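Local structure of peroxisomal acyl-coenzyme A oxidase 1 (Arabidopsis thaliana, 1W07) at residues B[14-18]-B[19-23]; B[100-104]-B[105-109]; B[584-587]-B[588-591]; B[629-632]-B[633-637]; B[650-653]-B[654-658]. The protein oxidises long- and medium-chain acyl-CoAs to 2-trans-enoyl-CoAs in the peroxisome with the help of FAD, passing the electrons to oxygen to give hydrogen peroxide. The protein carries 1 engineered substitution. All coordinates share one frame; numbering follows the deposited sequence.

Interaction 1 (B[14-18]-B[19-23]); sequences AEFDV and EDMKI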
loop_
_atom_site.group_PDB
_atom_site.type_symbol
_atom_site.label_atom_id
_atom_site.label_comp_id
_atom_site.label_asym_id
_atom_site.label_seq_id
_atom_site.Cartn_x
_atom_site.Cartn_y
_atom_site.Cartn_z
ATOM N N ALA B 14 -14.815 6.682 27.522
ATOM C CA ALA B 14 -14.805 5.221 27.577
ATOM C C ALA B 14 -15.945 4.674 28.417
ATOM O O ALA B 14 -16.219 5.179 29.505
ATOM C CB ALA B 14 -13.466 4.724 28.134
ATOM N N GLU B 15 -16.602 3.640 27.899
ATOM C CA GLU B 15 -17.712 2.989 28.588
ATOM C C GLU B 15 -17.286 1.612 29.086
ATOM O O GLU B 15 -18.106 0.715 29.257
ATOM C CB GLU B 15 -18.917 2.865 27.645
ATOM C CG GLU B 15 -19.392 4.222 27.145
ATOM C CD GLU B 15 -20.430 4.116 26.060
ATOM O OE1 GLU B 15 -20.330 3.183 25.231
ATOM O OE2 GLU B 15 -21.327 4.985 26.011
ATOM N N PHE B 16 -15.988 1.451 29.315
ATOM C CA PHE B 16 -15.446 0.184 29.810
ATOM C C PHE B 16 -14.108 0.522 30.476
ATOM O O PHE B 16 -13.516 1.556 30.157
ATOM C CB PHE B 16 -15.261 -0.796 28.641
ATOM C CG PHE B 16 -14.135 -0.431 27.721
ATOM C CD1 PHE B 16 -12.898 -1.057 27.838
ATOM C CD2 PHE B 16 -14.290 0.573 26.764
ATOM C CE1 PHE B 16 -11.823 -0.689 27.017
ATOM C CE2 PHE B 16 -13.224 0.946 25.938
ATOM C CZ PHE B 16 -11.991 0.311 26.069
ATOM N N ASP B 17 -13.648 -0.316 31.410
ATOM C CA ASP B 17 -12.379 -0.048 32.093
ATOM C C ASP B 17 -11.217 -0.571 31.265
ATOM O O ASP B 17 -11.042 -1.782 31.103
ATOM C CB ASP B 17 -12.350 -0.672 33.492
ATOM C CG ASP B 17 -13.177 0.123 34.517
ATOM O OD1 ASP B 17 -13.184 1.365 34.440
ATOM O OD2 ASP B 17 -13.787 -0.495 35.404
ATOM N N VAL B 18 -10.434 0.369 30.740
ATOM C CA VAL B 18 -9.294 0.070 29.887
ATOM C C VAL B 18 -8.265 -0.863 30.509
ATOM O O VAL B 18 -7.708 -1.708 29.814
ATOM C CB VAL B 18 -8.585 1.389 29.418
ATOM C CG1 VAL B 18 -8.052 2.169 30.630
ATOM C CG2 VAL B 18 -7.457 1.058 28.414
ATOM N N GLU B 19 -8.009 -0.714 31.805
ATOM C CA GLU B 19 -7.024 -1.557 32.457
ATOM C C GLU B 19 -7.363 -3.044 32.336
ATOM O O GLU B 19 -6.461 -3.880 32.211
ATOM C CB GLU B 19 -6.846 -1.143 33.927
ATOM C CG GLU B 19 -6.229 0.263 34.099
ATOM C CD GLU B 19 -4.926 0.477 33.303
ATOM O OE1 GLU B 19 -3.960 -0.295 33.486
ATOM O OE2 GLU B 19 -4.857 1.429 32.496
ATOM N N ASP B 20 -8.651 -3.375 32.341
ATOM C CA ASP B 20 -9.103 -4.766 32.200
ATOM C C ASP B 20 -8.992 -5.215 30.745
ATOM O O ASP B 20 -8.666 -6.371 30.465
ATOM C CB ASP B 20 -10.552 -4.908 32.663
ATOM C CG ASP B 20 -10.688 -4.800 34.172
ATOM O OD1 ASP B 20 -10.203 -5.718 34.865
ATOM O OD2 ASP B 20 -11.254 -3.799 34.656
ATOM N N MET B 21 -9.264 -4.306 29.812
ATOM C CA MET B 21 -9.140 -4.641 28.396
ATOM C C MET B 21 -7.674 -4.918 28.068
ATOM O O MET B 21 -7.378 -5.706 27.175
ATOM C CB MET B 21 -9.644 -3.497 27.517
ATOM C CG MET B 21 -9.735 -3.869 26.041
ATOM S SD MET B 21 -10.893 -5.221 25.745
ATOM C CE MET B 21 -12.408 -4.307 25.418
ATOM N N LYS B 22 -6.757 -4.254 28.776
ATOM C CA LYS B 22 -5.319 -4.453 28.544
ATOM C C LYS B 22 -4.939 -5.901 28.802
ATOM O O LYS B 22 -4.095 -6.463 28.108
ATOM C CB LYS B 22 -4.475 -3.553 29.457
ATOM C CG LYS B 22 -4.474 -2.077 29.058
ATOM C CD LYS B 22 -3.567 -1.245 29.969
ATOM C CE LYS B 22 -3.452 0.185 29.445
ATOM N NZ LYS B 22 -2.610 1.036 30.330
ATOM N N ILE B 23 -5.552 -6.503 29.819
ATOM C CA ILE B 23 -5.278 -7.900 30.164
ATOM C C ILE B 23 -5.805 -8.831 29.072
ATOM O O ILE B 23 -5.192 -9.851 28.761
ATOM C CB ILE B 23 -5.942 -8.278 31.498
ATOM C CG1 ILE B 23 -5.444 -7.336 32.604
ATOM C CG2 ILE B 23 -5.658 -9.747 31.828
ATOM C CD1 ILE B 23 -3.939 -7.337 32.771
HETATM O O HOH W 1 -13.642 -3.250 35.753
#
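M21 reaches back from the first turn of helix 18-26 to the ring of F16, in the loop that leads into that helix. Followed outward, its CB lies 3.6 Å from CE1 of F16, at the edge of the ring and near its plane. CG keeps to the same ring atom, and after bends at chi2 and chi3 the terminal CE returns to it, 4.0 Å from CE1 of F16, so that the methionine crosses the phenylalanine at about a right angle. A602 and L603 touch the ring, and V548 and L552 touch M21.

D17 occupies the N-cap position, yet its side chain makes no capping bond. Its carbonyl serves the turn instead: D17 O accepts from D20 N at 3.1 Å and, weakly, from M21 N. The carboxylates of D17 and D20 come within 4.2 Å of each other, OD2 to OD2, and one water donates to both, 2.8 Å from D17 OD2 and 2.7 Å from D20 OD2. Two like charges bridged by a donating water imply that their repulsion is probably eased rather than absent, while the buried F16-M21 pair joins loop to helix by apolar packing.

Interaction 2 (B[100-104]-B[105-109]); sequences DLHWG and MFVPA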
loop_
_atom_site.group_PDB
_atom_site.type_symbol
_atom_site.label_atom_id
_atom_site.label_comp_id
_atom_site.label_asym_id
_atom_site.label_seq_id
_atom_site.Cartn_x
_atom_site.Cartn_y
_atom_site.Cartn_z
ATOM N N ASP B 100 16.934 -12.363 14.598
ATOM C CA ASP B 100 15.599 -12.907 14.414
ATOM C C ASP B 100 15.630 -14.250 13.694
ATOM O O ASP B 100 14.858 -15.157 14.023
ATOM C CB ASP B 100 14.708 -11.930 13.631
ATOM C CG ASP B 100 14.695 -10.528 14.227
ATOM O OD1 ASP B 100 14.782 -10.394 15.468
ATOM O OD2 ASP B 100 14.580 -9.555 13.448
ATOM N N LEU B 101 16.515 -14.377 12.709
ATOM C CA LEU B 101 16.607 -15.618 11.947
ATOM C C LEU B 101 17.370 -16.693 12.701
ATOM O O LEU B 101 17.065 -17.878 12.580
ATOM C CB LEU B 101 17.255 -15.368 10.583
ATOM C CG LEU B 101 16.376 -14.753 9.489
ATOM C CD1 LEU B 101 15.144 -15.619 9.287
ATOM C CD2 LEU B 101 15.960 -13.337 9.855
ATOM N N HIS B 102 18.365 -16.279 13.475
ATOM C CA HIS B 102 19.151 -17.205 14.271
ATOM C C HIS B 102 18.229 -17.971 15.228
ATOM O O HIS B 102 18.224 -19.200 15.246
ATOM C CB HIS B 102 20.184 -16.437 15.082
ATOM C CG HIS B 102 21.020 -17.305 15.962
ATOM N ND1 HIS B 102 22.034 -18.101 15.474
ATOM C CD2 HIS B 102 20.982 -17.518 17.300
ATOM C CE1 HIS B 102 22.590 -18.762 16.475
ATOM N NE2 HIS B 102 21.970 -18.428 17.594
ATOM N N TRP B 103 17.451 -17.232 16.020
ATOM C CA TRP B 103 16.523 -17.817 16.990
ATOM C C TRP B 103 15.206 -18.299 16.373
ATOM O O TRP B 103 14.606 -19.268 16.844
ATOM C CB TRP B 103 16.188 -16.796 18.084
ATOM C CG TRP B 103 17.341 -16.400 18.969
ATOM C CD1 TRP B 103 17.706 -15.131 19.314
ATOM C CD2 TRP B 103 18.256 -17.275 19.633
ATOM N NE1 TRP B 103 18.791 -15.160 20.151
ATOM C CE2 TRP B 103 19.151 -16.465 20.367
ATOM C CE3 TRP B 103 18.409 -18.669 19.681
ATOM C CZ2 TRP B 103 20.183 -17.002 21.147
ATOM C CZ3 TRP B 103 19.438 -19.204 20.454
ATOM C CH2 TRP B 103 20.311 -18.368 21.177
ATOM N N GLY B 104 14.758 -17.618 15.325
ATOM C CA GLY B 104 13.496 -17.976 14.707
ATOM C C GLY B 104 13.485 -19.052 13.640
ATOM O O GLY B 104 12.443 -19.668 13.404
ATOM N N MET B 105 14.625 -19.293 13.003
ATOM C CA MET B 105 14.694 -20.294 11.937
ATOM C C MET B 105 15.860 -21.276 12.037
ATOM O O MET B 105 15.666 -22.496 11.968
ATOM C CB MET B 105 14.752 -19.592 10.575
ATOM C CG MET B 105 13.512 -18.762 10.238
ATOM S SD MET B 105 11.979 -19.722 10.155
ATOM C CE MET B 105 11.945 -20.145 8.371
ATOM N N PHE B 106 17.069 -20.745 12.182
ATOM C CA PHE B 106 18.261 -21.578 12.269
ATOM C C PHE B 106 18.134 -22.597 13.398
ATOM O O PHE B 106 18.307 -23.795 13.174
ATOM C CB PHE B 106 19.490 -20.697 12.489
ATOM C CG PHE B 106 20.776 -21.462 12.563
ATOM C CD1 PHE B 106 21.252 -22.150 11.448
ATOM C CD2 PHE B 106 21.517 -21.492 13.739
ATOM C CE1 PHE B 106 22.442 -22.849 11.498
ATOM C CE2 PHE B 106 22.721 -22.195 13.802
ATOM C CZ PHE B 106 23.184 -22.875 12.675
ATOM N N VAL B 107 17.821 -22.126 14.606
ATOM C CA VAL B 107 17.684 -23.024 15.750
ATOM C C VAL B 107 16.523 -24.005 15.593
ATOM O O VAL B 107 16.698 -25.212 15.752
ATOM C CB VAL B 107 17.522 -22.225 17.059
ATOM C CG1 VAL B 107 17.045 -23.128 18.187
ATOM C CG2 VAL B 107 18.857 -21.602 17.429
ATOM N N PRO B 108 15.320 -23.499 15.291
ATOM C CA PRO B 108 14.159 -24.379 15.114
ATOM C C PRO B 108 14.405 -25.466 14.060
ATOM O O PRO B 108 13.879 -26.576 14.171
ATOM C CB PRO B 108 13.062 -23.410 14.695
ATOM C CG PRO B 108 13.418 -22.163 15.469
ATOM C CD PRO B 108 14.914 -22.080 15.285
ATOM N N ALA B 109 15.204 -25.142 13.044
ATOM C CA ALA B 109 15.500 -26.092 11.973
ATOM C C ALA B 109 16.344 -27.254 12.473
ATOM O O ALA B 109 16.054 -28.413 12.172
ATOM C CB ALA B 109 16.217 -25.389 10.822
#
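W103 and V107 meet on the close-packed flank of helix 98-113, where the CG2 methyl of V107 lies 3.7 Å from CE3 of W103 and also over one face of the H102 imidazole. H102 CD2 in turn sits over the centre of one face of the W103 ring. With its CG opposite the backbone N (chi1 179°), H102 brings the end of its ring beside F106; the two ring planes are 27° apart but slid past each other, with centroids 5.7 Å apart. Both imidazole nitrogens are engaged beyond these residues, ND1 with G133 N and NE2 with A126 O, which fixes the ring's rotation.

The backbone is irregular beneath. L101 O accepts from M105 N and, in a wider pi-type turn, from F106 N, each at 2.9 Å. P108 has no N-H to give, and its CD lies 3.2 Å from W103 O, at a kink.

The L101-M105 pair is looser, meeting through one methyl, CD1 of L101, 3.7 Å from M105 CG, although M105 SD packs 3.3 Å from G104 O. L101 touches the flavin, and Y135 and E424, the inferred proton acceptor, lie near M105. The chemistry thus sets rings whose imidazole is held by G133 and A126 apart from an apolar pair beside the FAD site.

Interaction 3 (B[584-587]-B[588-591]); sequences LAND and QLRS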
loop_
_atom_site.group_PDB
_atom_site.type_symbol
_atom_site.label_atom_id
_atom_site.label_comp_id
_atom_site.label_asym_id
_atom_site.label_seq_id
_atom_site.Cartn_x
_atom_site.Cartn_y
_atom_site.Cartn_z
ATOM N N LEU B 584 -30.379 -4.229 6.283
ATOM C CA LEU B 584 -30.537 -4.234 7.739
ATOM C C LEU B 584 -29.181 -4.445 8.414
ATOM O O LEU B 584 -28.915 -3.906 9.491
ATOM C CB LEU B 584 -31.502 -5.350 8.165
ATOM C CG LEU B 584 -32.983 -5.118 7.826
ATOM C CD1 LEU B 584 -33.804 -6.374 8.118
ATOM C CD2 LEU B 584 -33.476 -3.929 8.640
ATOM N N ALA B 585 -28.325 -5.236 7.779
ATOM C CA ALA B 585 -26.990 -5.505 8.323
ATOM C C ALA B 585 -26.186 -4.213 8.280
ATOM O O ALA B 585 -25.451 -3.901 9.215
ATOM C CB ALA B 585 -26.293 -6.581 7.511
ATOM N N ASN B 586 -26.346 -3.464 7.192
ATOM C CA ASN B 586 -25.661 -2.189 7.020
ATOM C C ASN B 586 -26.106 -1.191 8.091
ATOM O O ASN B 586 -25.288 -0.420 8.596
ATOM C CB ASN B 586 -25.941 -1.619 5.625
ATOM C CG ASN B 586 -24.966 -0.518 5.237
ATOM O OD1 ASN B 586 -23.752 -0.723 5.240
ATOM N ND2 ASN B 586 -25.493 0.653 4.896
ATOM N N ASP B 587 -27.399 -1.189 8.433
ATOM C CA ASP B 587 -27.913 -0.282 9.468
ATOM C C ASP B 587 -27.297 -0.667 10.812
ATOM O O ASP B 587 -26.902 0.195 11.600
ATOM C CB ASP B 587 -29.444 -0.362 9.588
ATOM C CG ASP B 587 -30.164 0.091 8.335
ATOM O OD1 ASP B 587 -29.678 1.023 7.655
ATOM O OD2 ASP B 587 -31.246 -0.468 8.041
ATOM N N GLN B 588 -27.221 -1.967 11.075
ATOM C CA GLN B 588 -26.638 -2.439 12.322
ATOM C C GLN B 588 -25.160 -2.056 12.394
ATOM O O GLN B 588 -24.657 -1.648 13.452
ATOM C CB GLN B 588 -26.786 -3.951 12.434
ATOM C CG GLN B 588 -26.361 -4.507 13.785
ATOM C CD GLN B 588 -27.080 -3.838 14.956
ATOM O OE1 GLN B 588 -26.480 -3.077 15.721
ATOM N NE2 GLN B 588 -28.366 -4.129 15.104
ATOM N N LEU B 589 -24.464 -2.193 11.267
ATOM C CA LEU B 589 -23.051 -1.843 11.190
ATOM C C LEU B 589 -22.885 -0.360 11.538
ATOM O O LEU B 589 -22.024 -0.001 12.333
ATOM C CB LEU B 589 -22.510 -2.127 9.778
ATOM C CG LEU B 589 -21.025 -1.809 9.538
ATOM C CD1 LEU B 589 -20.150 -2.603 10.508
ATOM C CD2 LEU B 589 -20.671 -2.128 8.085
ATOM N N ARG B 590 -23.725 0.489 10.952
ATOM C CA ARG B 590 -23.695 1.938 11.193
ATOM C C ARG B 590 -23.863 2.238 12.691
ATOM O O ARG B 590 -23.081 2.987 13.300
ATOM C CB ARG B 590 -24.829 2.603 10.414
ATOM C CG ARG B 590 -24.522 4.002 9.913
ATOM C CD ARG B 590 -25.796 4.758 9.566
ATOM N NE ARG B 590 -26.759 3.915 8.855
ATOM C CZ ARG B 590 -26.587 3.452 7.621
ATOM N NH1 ARG B 590 -25.483 3.749 6.944
ATOM N NH2 ARG B 590 -27.508 2.673 7.073
ATOM N N SER B 591 -24.894 1.649 13.283
ATOM C CA SER B 591 -25.166 1.821 14.693
ATOM C C SER B 591 -23.977 1.375 15.548
ATOM O O SER B 591 -23.645 2.033 16.535
ATOM C CB SER B 591 -26.414 1.037 15.078
ATOM O OG SER B 591 -26.507 0.937 16.490
#
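The charged contact joins D587 to R590 three residues on: R590 NH2 donates to D587 OD1 at 2.8 Å in a salt bridge whose N-H...O angle is 139°. The carboxylate oxygen lies at the edge of the guanidinium, in its plane, and uses its anti lone pair, the one away from OD2. The two planes are nevertheless turned 55° apart. A bend at chi3 (-42°) folds the arginine back alongside D587.

Polar packing places N586 against the same group. Its ND2 approaches R590 NH2 to 3.6 Å, with the amide nearly upright on the guanidinium plane. Both are donors, and their common partner is D518 of the second subunit, which bonds N586 through one oxygen and forms a salt bridge with R590 NH1 through the other. This face of helix 579-596 therefore belongs to the homodimer interface, and R590 stands between an acid of its own helix and one of the partner.

Main-chain bonds of the regular i to i+4 alpha-helical pattern run beneath, L589 N to A585 O at 2.8 Å and S591 N to D587 O at 3.0 Å among them. On the apolar side A585 and L589 pack against L561 of helix 548-566, while Q588 NE2 donates to A474 O.

Interaction 4 (B[629-632]-B[633-637]); sequences LFEE and ALKDP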
loop_
_atom_site.group_PDB
_atom_site.type_symbol
_atom_site.label_atom_id
_atom_site.label_comp_id
_atom_site.label_asym_id
_atom_site.label_seq_id
_atom_site.Cartn_x
_atom_site.Cartn_y
_atom_site.Cartn_z
ATOM N N LEU B 629 5.393 17.734 15.673
ATOM C CA LEU B 629 5.700 17.605 14.253
ATOM C C LEU B 629 6.776 18.628 13.920
ATOM O O LEU B 629 7.720 18.332 13.191
ATOM C CB LEU B 629 4.463 17.874 13.390
ATOM C CG LEU B 629 3.552 16.676 13.063
ATOM C CD1 LEU B 629 2.278 17.157 12.369
ATOM C CD2 LEU B 629 4.298 15.684 12.173
ATOM N N PHE B 630 6.615 19.835 14.460
ATOM C CA PHE B 630 7.561 20.918 14.237
ATOM C C PHE B 630 8.908 20.527 14.838
ATOM O O PHE B 630 9.947 20.668 14.206
ATOM C CB PHE B 630 7.026 22.223 14.862
ATOM C CG PHE B 630 7.953 23.401 14.702
ATOM C CD1 PHE B 630 8.285 23.874 13.435
ATOM C CD2 PHE B 630 8.525 24.014 15.814
ATOM C CE1 PHE B 630 9.176 24.937 13.282
ATOM C CE2 PHE B 630 9.418 25.079 15.673
ATOM C CZ PHE B 630 9.744 25.539 14.401
ATOM N N GLU B 631 8.883 20.015 16.059
ATOM C CA GLU B 631 10.101 19.580 16.737
ATOM C C GLU B 631 10.875 18.551 15.909
ATOM O O GLU B 631 12.101 18.614 15.802
ATOM C CB GLU B 631 9.744 18.977 18.096
ATOM C CG GLU B 631 10.938 18.582 18.942
ATOM C CD GLU B 631 10.538 17.902 20.242
ATOM O OE1 GLU B 631 9.729 18.472 21.016
ATOM O OE2 GLU B 631 11.047 16.791 20.498
ATOM N N GLU B 632 10.162 17.588 15.332
ATOM C CA GLU B 632 10.831 16.569 14.535
ATOM C C GLU B 632 11.423 17.123 13.254
ATOM O O GLU B 632 12.532 16.747 12.872
ATOM C CB GLU B 632 9.872 15.427 14.198
ATOM C CG GLU B 632 9.651 14.477 15.346
ATOM C CD GLU B 632 10.932 13.801 15.807
ATOM O OE1 GLU B 632 11.165 13.777 17.031
ATOM O OE2 GLU B 632 11.695 13.281 14.962
ATOM N N ALA B 633 10.692 18.016 12.593
ATOM C CA ALA B 633 11.172 18.600 11.341
ATOM C C ALA B 633 12.547 19.212 11.509
ATOM O O ALA B 633 13.407 19.068 10.645
ATOM C CB ALA B 633 10.197 19.655 10.842
ATOM N N LEU B 634 12.748 19.900 12.628
ATOM C CA LEU B 634 14.027 20.550 12.903
ATOM C C LEU B 634 15.209 19.569 12.969
ATOM O O LEU B 634 16.349 19.971 12.742
ATOM C CB LEU B 634 13.931 21.336 14.212
ATOM C CG LEU B 634 12.792 22.358 14.305
ATOM C CD1 LEU B 634 12.828 23.046 15.673
ATOM C CD2 LEU B 634 12.911 23.378 13.174
ATOM N N LYS B 635 14.932 18.298 13.269
ATOM C CA LYS B 635 15.986 17.287 13.364
ATOM C C LYS B 635 16.492 16.802 12.015
ATOM O O LYS B 635 17.542 16.170 11.934
ATOM C CB LYS B 635 15.507 16.071 14.169
ATOM C CG LYS B 635 15.170 16.352 15.630
ATOM C CD LYS B 635 14.628 15.090 16.295
ATOM C CE LYS B 635 14.085 15.365 17.690
ATOM N NZ LYS B 635 13.462 14.135 18.261
ATOM N N ASP B 636 15.746 17.068 10.946
ATOM C CA ASP B 636 16.190 16.623 9.630
ATOM C C ASP B 636 17.497 17.310 9.256
ATOM O O ASP B 636 17.661 18.515 9.467
ATOM C CB ASP B 636 15.132 16.931 8.559
ATOM C CG ASP B 636 15.325 16.102 7.308
ATOM O OD1 ASP B 636 16.037 16.555 6.387
ATOM O OD2 ASP B 636 14.777 14.978 7.257
ATOM N N PRO B 637 18.455 16.547 8.697
ATOM C CA PRO B 637 19.760 17.072 8.290
ATOM C C PRO B 637 19.659 18.221 7.279
ATOM O O PRO B 637 20.539 19.077 7.227
ATOM C CB PRO B 637 20.467 15.832 7.731
ATOM C CG PRO B 637 19.350 15.029 7.188
ATOM C CD PRO B 637 18.325 15.134 8.299
HETATM O O HOH W 2 13.853 11.637 16.066
#
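E632 and K635 form a salt bridge across the last turn of helix 625-635, a local contact in the C-terminal part of the chain that lies against the second subunit. K635 NZ donates to E632 OE1 at 2.6 Å, meeting that oxygen on its syn side, 31° out of the carboxylate plane. The glutamate is bent at chi2 (-61°), which brings its carboxylate close to the lysine, whereas K635 is extended beyond CG and crosses it obliquely. A water donates to E632 OE2 at 2.9 Å and accepts weakly from K635 NZ, bridging the pair a second time. An alanine in place of E632 would be likely to rob the lysine ammonium of its salt-bridge mate and set its long chain free to turn, leaving E631 OE2, 4.2 Å from K635 NZ and beyond a salt bridge, as the nearest acid. E631 itself pairs with K628 through OE1.

Further round the helix, L634 lays its CD1 over one face of the F630 ring, 4.0 Å from CE2 of F630. The ring also meets F241 of the second subunit edge-to-face, and D636, just past the helix, forms a salt bridge with R58 of that subunit. In the last turn K635 N bonds to E632 O, three residues back, at 2.9 Å. The chemistry implies a division of labour: the water-bridged ion pair links the turn within the chain, while the aromatic and acidic groups hold the dimer partner.

Interaction 5 (B[650-653]-B[654-658]); sequences YLRP and VLQQQ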
loop_
_atom_site.group_PDB
_atom_site.type_symbol
_atom_site.label_atom_id
_atom_site.label_comp_id
_atom_site.label_asym_id
_atom_site.label_seq_id
_atom_site.Cartn_x
_atom_site.Cartn_y
_atom_site.Cartn_z
ATOM N N TYR B 650 24.074 25.499 -8.102
ATOM C CA TYR B 650 22.883 25.206 -8.894
ATOM C C TYR B 650 21.678 26.128 -8.776
ATOM O O TYR B 650 20.729 26.006 -9.560
ATOM C CB TYR B 650 22.468 23.761 -8.616
ATOM C CG TYR B 650 23.650 22.804 -8.648
ATOM C CD1 TYR B 650 23.980 22.036 -7.534
ATOM C CD2 TYR B 650 24.453 22.689 -9.784
ATOM C CE1 TYR B 650 25.080 21.179 -7.541
ATOM C CE2 TYR B 650 25.563 21.838 -9.811
ATOM C CZ TYR B 650 25.866 21.078 -8.682
ATOM O OH TYR B 650 26.919 20.197 -8.697
ATOM N N LEU B 651 21.698 27.044 -7.815
ATOM C CA LEU B 651 20.583 27.973 -7.655
ATOM C C LEU B 651 20.958 29.406 -8.028
ATOM O O LEU B 651 20.242 30.057 -8.795
ATOM C CB LEU B 651 20.051 27.935 -6.216
ATOM C CG LEU B 651 19.287 26.659 -5.824
ATOM C CD1 LEU B 651 18.910 26.676 -4.339
ATOM C CD2 LEU B 651 18.049 26.554 -6.703
ATOM N N ARG B 652 22.076 29.897 -7.497
ATOM C CA ARG B 652 22.502 31.265 -7.782
ATOM C C ARG B 652 22.674 31.522 -9.278
ATOM O O ARG B 652 22.214 32.537 -9.792
ATOM C CB ARG B 652 23.809 31.597 -7.048
ATOM C CG ARG B 652 24.031 33.100 -6.854
ATOM C CD ARG B 652 25.502 33.455 -6.613
ATOM N NE ARG B 652 26.009 32.981 -5.331
ATOM C CZ ARG B 652 27.297 32.752 -5.075
ATOM N NH1 ARG B 652 28.215 32.958 -6.014
ATOM N NH2 ARG B 652 27.670 32.295 -3.885
ATOM N N PRO B 653 23.351 30.607 -9.997
ATOM C CA PRO B 653 23.563 30.775 -11.438
ATOM C C PRO B 653 22.265 30.906 -12.230
ATOM O O PRO B 653 22.198 31.629 -13.222
ATOM C CB PRO B 653 24.339 29.515 -11.815
ATOM C CG PRO B 653 25.142 29.252 -10.574
ATOM C CD PRO B 653 24.107 29.447 -9.497
ATOM N N VAL B 654 21.234 30.199 -11.784
ATOM C CA VAL B 654 19.935 30.226 -12.454
ATOM C C VAL B 654 19.257 31.572 -12.219
ATOM O O VAL B 654 18.764 32.209 -13.156
ATOM C CB VAL B 654 19.008 29.097 -11.921
ATOM C CG1 VAL B 654 17.617 29.232 -12.520
ATOM C CG2 VAL B 654 19.598 27.734 -12.267
ATOM N N LEU B 655 19.251 31.996 -10.960
ATOM C CA LEU B 655 18.638 33.257 -10.560
ATOM C C LEU B 655 19.348 34.467 -11.153
ATOM O O LEU B 655 18.828 35.578 -11.086
ATOM C CB LEU B 655 18.622 33.368 -9.028
ATOM C CG LEU B 655 17.671 32.428 -8.271
ATOM C CD1 LEU B 655 18.097 32.317 -6.806
ATOM C CD2 LEU B 655 16.231 32.938 -8.405
ATOM N N GLN B 656 20.525 34.255 -11.737
ATOM C CA GLN B 656 21.283 35.360 -12.317
ATOM C C GLN B 656 21.464 35.238 -13.828
ATOM O O GLN B 656 22.272 35.951 -14.427
ATOM C CB GLN B 656 22.651 35.465 -11.641
ATOM C CG GLN B 656 22.582 35.487 -10.126
ATOM C CD GLN B 656 23.939 35.676 -9.487
ATOM O OE1 GLN B 656 24.904 34.984 -9.822
ATOM N NE2 GLN B 656 24.022 36.611 -8.552
ATOM N N GLN B 657 20.708 34.330 -14.438
ATOM C CA GLN B 657 20.761 34.110 -15.880
ATOM C C GLN B 657 22.204 33.906 -16.332
ATOM O O GLN B 657 22.663 34.559 -17.271
ATOM C CB GLN B 657 20.161 35.317 -16.611
ATOM C CG GLN B 657 18.940 35.929 -15.922
ATOM C CD GLN B 657 17.789 34.950 -15.783
ATOM O OE1 GLN B 657 17.251 34.463 -16.777
ATOM N NE2 GLN B 657 17.403 34.660 -14.545
ATOM N N GLN B 658 22.916 33.001 -15.668
ATOM C CA GLN B 658 24.311 32.735 -16.006
ATOM C C GLN B 658 24.528 31.298 -16.461
ATOM O O GLN B 658 25.661 30.805 -16.490
ATOM C CB GLN B 658 25.205 33.025 -14.800
ATOM C CG GLN B 658 25.027 34.422 -14.236
ATOM C CD GLN B 658 25.846 34.642 -12.981
ATOM O OE1 GLN B 658 25.785 33.848 -12.042
ATOM N NE2 GLN B 658 26.606 35.730 -12.953
#
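The guanidinium of R652 and the side-chain amide of Q656 have their planes 64° apart, so these flat groups are not stacked; it is the aliphatic part of the arginine that meets the glutamine. The two chains lie side by side and point the same way, with CG of R652 3.7 Å from CD of Q656. They belong to the end of helix 647-655, which closes in a Schellman motif: Q658 N donates to P653 O at 2.9 Å and Q657 N to V654 O at 3.1 Å, with Q657, at positive phi (51°), as the C-prime residue.

R652 places its CG opposite the backbone N (chi1 -158°), which lays CG and CD alongside the Q656 side chain. Q656 is extended beyond CG, and its CG lies 3.0 Å from R652 O. Replacing R652 with an alanine would probably strip the Q656 side chain of its aliphatic neighbour and leave it freer to move.

P653 brings no N-H, and the helix is kinked there. The carbonyl of L651, two residues earlier, accepts from L655 N, with L651 O 3.1 Å from that nitrogen, and only weakly from V654 N. L651 packs on V182, and V654 and L655 on M129, of the second subunit, where Q657 NE2 also donates to K128 O, so this C-terminal helix leans on the dimer partner. One methyl of the valine comes close to the main chain a turn back: V654 CG2 lies 3.4 Å from Y650 O.

Overall arrangement
The five contacts are separate and follow one another along the chain. Interaction 2 is the one beside the flavin: L101 touches the bound FAD, and M105 lies about 4 Å, side chain to side chain, from E424, the probable proton acceptor. Interactions 3, 4 and 5 all lie in the C-terminal part of the chain, and all three touch the second subunit. Of these, L629 of interaction 4 comes within about 9 Å of a bound FAD, measured from its side chain. Interactions 4 and 5 lie on consecutive helices, their nearest atoms about 14 Å apart. Interaction 1, away from the FAD and active sites, approaches interaction 3 to about 9 Å between nearest atoms. Interactions 2 and 3 lie on opposite sides of the chain's centre, about 46 Å apart between centres.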